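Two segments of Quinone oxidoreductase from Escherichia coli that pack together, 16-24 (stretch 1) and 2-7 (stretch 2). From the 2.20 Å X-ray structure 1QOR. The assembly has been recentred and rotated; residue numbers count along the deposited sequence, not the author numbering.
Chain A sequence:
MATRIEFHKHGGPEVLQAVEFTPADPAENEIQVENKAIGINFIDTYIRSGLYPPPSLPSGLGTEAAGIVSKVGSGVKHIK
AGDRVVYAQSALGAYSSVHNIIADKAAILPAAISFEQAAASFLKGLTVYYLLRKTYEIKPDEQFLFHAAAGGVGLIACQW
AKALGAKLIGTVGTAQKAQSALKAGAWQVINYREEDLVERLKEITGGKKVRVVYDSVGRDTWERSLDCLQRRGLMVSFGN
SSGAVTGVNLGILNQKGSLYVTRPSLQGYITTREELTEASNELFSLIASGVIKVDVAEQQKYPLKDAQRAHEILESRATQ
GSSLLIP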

# COMPACT_ATOMS: atom_id res chain seq x y z
N LEU A 16 22.18 22.83 17.34
CA LEU A 16 22.06 23.82 16.28
C LEU A 16 22.87 25.07 16.62
O LEU A 16 22.80 25.55 17.76
CB LEU A 16 20.58 24.18 16.05
CG LEU A 16 19.65 23.09 15.49
CD1 LEU A 16 18.25 23.63 15.46
CD2 LEU A 16 20.08 22.61 14.08
N GLN A 17 23.65 25.58 15.66
CA GLN A 17 24.45 26.77 15.93
C GLN A 17 24.41 27.81 14.82
O GLN A 17 24.43 27.47 13.64
CB GLN A 17 25.89 26.40 16.31
CG GLN A 17 26.77 25.81 15.20
CD GLN A 17 28.18 25.40 15.70
OE1 GLN A 17 29.21 25.93 15.24
NE2 GLN A 17 28.22 24.46 16.65
N ALA A 18 24.23 29.08 15.20
CA ALA A 18 24.19 30.16 14.23
C ALA A 18 25.64 30.45 13.81
O ALA A 18 26.55 30.36 14.64
CB ALA A 18 23.57 31.38 14.85
N VAL A 19 25.87 30.70 12.53
CA VAL A 19 27.24 30.99 12.07
C VAL A 19 27.21 32.03 10.99
O VAL A 19 26.32 32.02 10.14
CB VAL A 19 28.02 29.72 11.53
CG1 VAL A 19 27.97 28.56 12.52
CG2 VAL A 19 27.55 29.29 10.15
N GLU A 20 28.19 32.91 10.99
CA GLU A 20 28.23 33.93 9.95
C GLU A 20 28.85 33.38 8.69
O GLU A 20 29.64 32.43 8.75
CB GLU A 20 28.97 35.17 10.42
N PHE A 21 28.43 33.89 7.55
CA PHE A 21 28.99 33.43 6.30
C PHE A 21 28.68 34.43 5.22
O PHE A 21 27.90 35.36 5.42
CB PHE A 21 28.43 32.06 5.93
CG PHE A 21 27.06 32.10 5.32
CD1 PHE A 21 25.95 32.52 6.07
CD2 PHE A 21 26.88 31.80 3.97
CE1 PHE A 21 24.70 32.63 5.48
CE2 PHE A 21 25.62 31.91 3.37
CZ PHE A 21 24.54 32.33 4.12
N THR A 22 29.31 34.23 4.07
CA THR A 22 29.13 35.07 2.88
C THR A 22 28.51 34.19 1.80
O THR A 22 29.06 33.15 1.41
CB THR A 22 30.48 35.61 2.37
OG1 THR A 22 31.02 36.51 3.35
CG2 THR A 22 30.31 36.33 1.02
N PRO A 23 27.32 34.58 1.33
CA PRO A 23 26.61 33.82 0.31
C PRO A 23 27.40 33.87 -0.98
O PRO A 23 28.02 34.88 -1.28
CB PRO A 23 25.31 34.62 0.13
CG PRO A 23 25.20 35.44 1.36
CD PRO A 23 26.60 35.82 1.66
N ALA A 24 27.37 32.76 -1.70
CA ALA A 24 28.00 32.62 -3.00
C ALA A 24 26.96 33.06 -4.02
O ALA A 24 25.76 33.05 -3.74
CB ALA A 24 28.35 31.17 -3.24
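Stretch 2, residues 2-7: ATRIEF

Stretch 2 lies alongside stretch 1 as the neighbouring strand of an antiparallel sheet. Thr3 to Glu6 pair with Gln17 to Glu20 in strand conformation. Their N-to-C directions differ by 141°, and the two axes come within 4.6 Å of each other. The backbone of stretch 2 is extended, as the phi/psi values of Thr3 (-120°/140°) and Glu6 (-150°/160°) illustrate. The register pairs Phe7 with Leu16, Glu6 with Gln17, Ile5 with Ala18, Arg4 with Val19, Thr3 with Glu20 and Ala2 with Phe21. Together the two stretches bury 662 Å², both sides summed.

Backbone hydrogen bonds hold the pair together. They come in reciprocal couples at every second residue of each strand. Glu6 N donates to Gln17 O at 2.8 Å, and Gln17 N donates to Glu6 O at 2.8 Å. Arg4 N reaches Val19 O at 3.1 Å, while Val19 N reaches Arg4 O at 2.8 Å. The pattern continues at the next pair: Ala2 N donates to Phe21 O at 2.7 Å, and Phe21 N donates to Ala2 O at 2.9 Å.

The intervening pairs are not hydrogen-bonded, and here the CA atoms come closer. The CA atoms of Ile5 and Ala18 are 4.4 Å apart, against 5.6 Å for those of Arg4 and Val19. Weaker CA-H...O contacts supplement the ladder. Ile5 CA and Gln17 O are 3.4 Å apart, as are Ala18 CA and Arg4 O. Thr3 CA is 3.6 Å from Val19 O, and Glu20 CA is 3.5 Å from Ala2 O.

Side chains alternate between the two faces of the sheet. Thr3, Ile5, Ala18 and Glu20 share one face. Ile5 CD1 packs 3.8 Å from Ala18 CB, and Ile5 CG2 lies 3.9 Å from Leu16 CB. Glu20 is modelled only to CB, so its carboxylate cannot be placed. Near the end of stretch 2, Phe7 CB sits 4.1 Å from Leu16 CD2.

Arg4, Glu6, Gln17 and Val19 occupy the other face. Arg4 NH1 and Glu6 OE1 form a salt bridge at 2.9 Å within stretch 2. Val19 packs against both residues of this pair: its CG2 is 3.6 Å from Arg4 CG and 3.5 Å from Glu6 OE1.

Phe21 makes the main aromatic contact. Its CB points sideways, but the ring comes nearer to stretch 2. Arg4 CD lies over one ring face, 4.1 Å from the centroid of the Phe21 ring, in a CH-pi contact. The guanidinium carbon, Arg4 CZ, is 6.0 Å from the centroid of the Phe21 ring, so any cation-pi attraction is weak at most. Thr3 C is at the ring edge, 3.7 Å from Phe21 CE1. Ala2 CB is closer, 3.2 Å from Phe21 CE1, and also lies 3.8 Å from Pro23 CG. Thr22 and Ala24 make no contact with stretch 2.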

# COMPACT_ATOMS: atom_id res chain seq x y z
N ALA A 2 25.94 37.14 6.01
CA ALA A 2 24.61 36.51 6.23
C ALA A 2 24.76 35.58 7.42
O ALA A 2 25.88 35.31 7.83
CB ALA A 2 24.21 35.75 4.98
N THR A 3 23.65 35.14 7.99
CA THR A 3 23.67 34.21 9.11
C THR A 3 22.92 32.96 8.68
O THR A 3 21.92 33.05 7.99
CB THR A 3 22.94 34.76 10.30
OG1 THR A 3 23.49 36.04 10.63
CG2 THR A 3 23.05 33.82 11.50
N ARG A 4 23.42 31.79 9.05
CA ARG A 4 22.77 30.53 8.73
C ARG A 4 22.90 29.68 9.99
O ARG A 4 23.71 29.98 10.88
CB ARG A 4 23.46 29.81 7.55
CG ARG A 4 24.73 29.01 7.93
CD ARG A 4 25.62 28.61 6.75
NE ARG A 4 24.95 27.74 5.77
CZ ARG A 4 25.02 26.40 5.75
NH1 ARG A 4 25.73 25.73 6.66
NH2 ARG A 4 24.38 25.72 4.79
N ILE A 5 22.04 28.68 10.10
CA ILE A 5 22.09 27.78 11.23
C ILE A 5 22.74 26.52 10.69
O ILE A 5 22.52 26.15 9.52
CB ILE A 5 20.68 27.40 11.76
CG1 ILE A 5 19.99 28.61 12.39
CG2 ILE A 5 20.77 26.26 12.75
CD1 ILE A 5 20.72 29.18 13.59
N GLU A 6 23.58 25.89 11.49
CA GLU A 6 24.18 24.65 11.05
C GLU A 6 24.48 23.74 12.20
O GLU A 6 24.40 24.15 13.36
CB GLU A 6 25.40 24.89 10.16
CG GLU A 6 26.57 25.49 10.84
CD GLU A 6 27.77 25.55 9.91
OE1 GLU A 6 27.62 26.09 8.78
OE2 GLU A 6 28.84 25.03 10.32
N PHE A 7 24.63 22.46 11.89
CA PHE A 7 24.94 21.47 12.92
C PHE A 7 26.09 20.60 12.37
O PHE A 7 26.20 20.37 11.17
CB PHE A 7 23.68 20.68 13.38
CG PHE A 7 23.06 19.82 12.31
CD1 PHE A 7 22.23 20.37 11.33
CD2 PHE A 7 23.30 18.44 12.29
CE1 PHE A 7 21.64 19.55 10.33
CE2 PHE A 7 22.74 17.61 11.31
CZ PHE A 7 21.90 18.17 10.32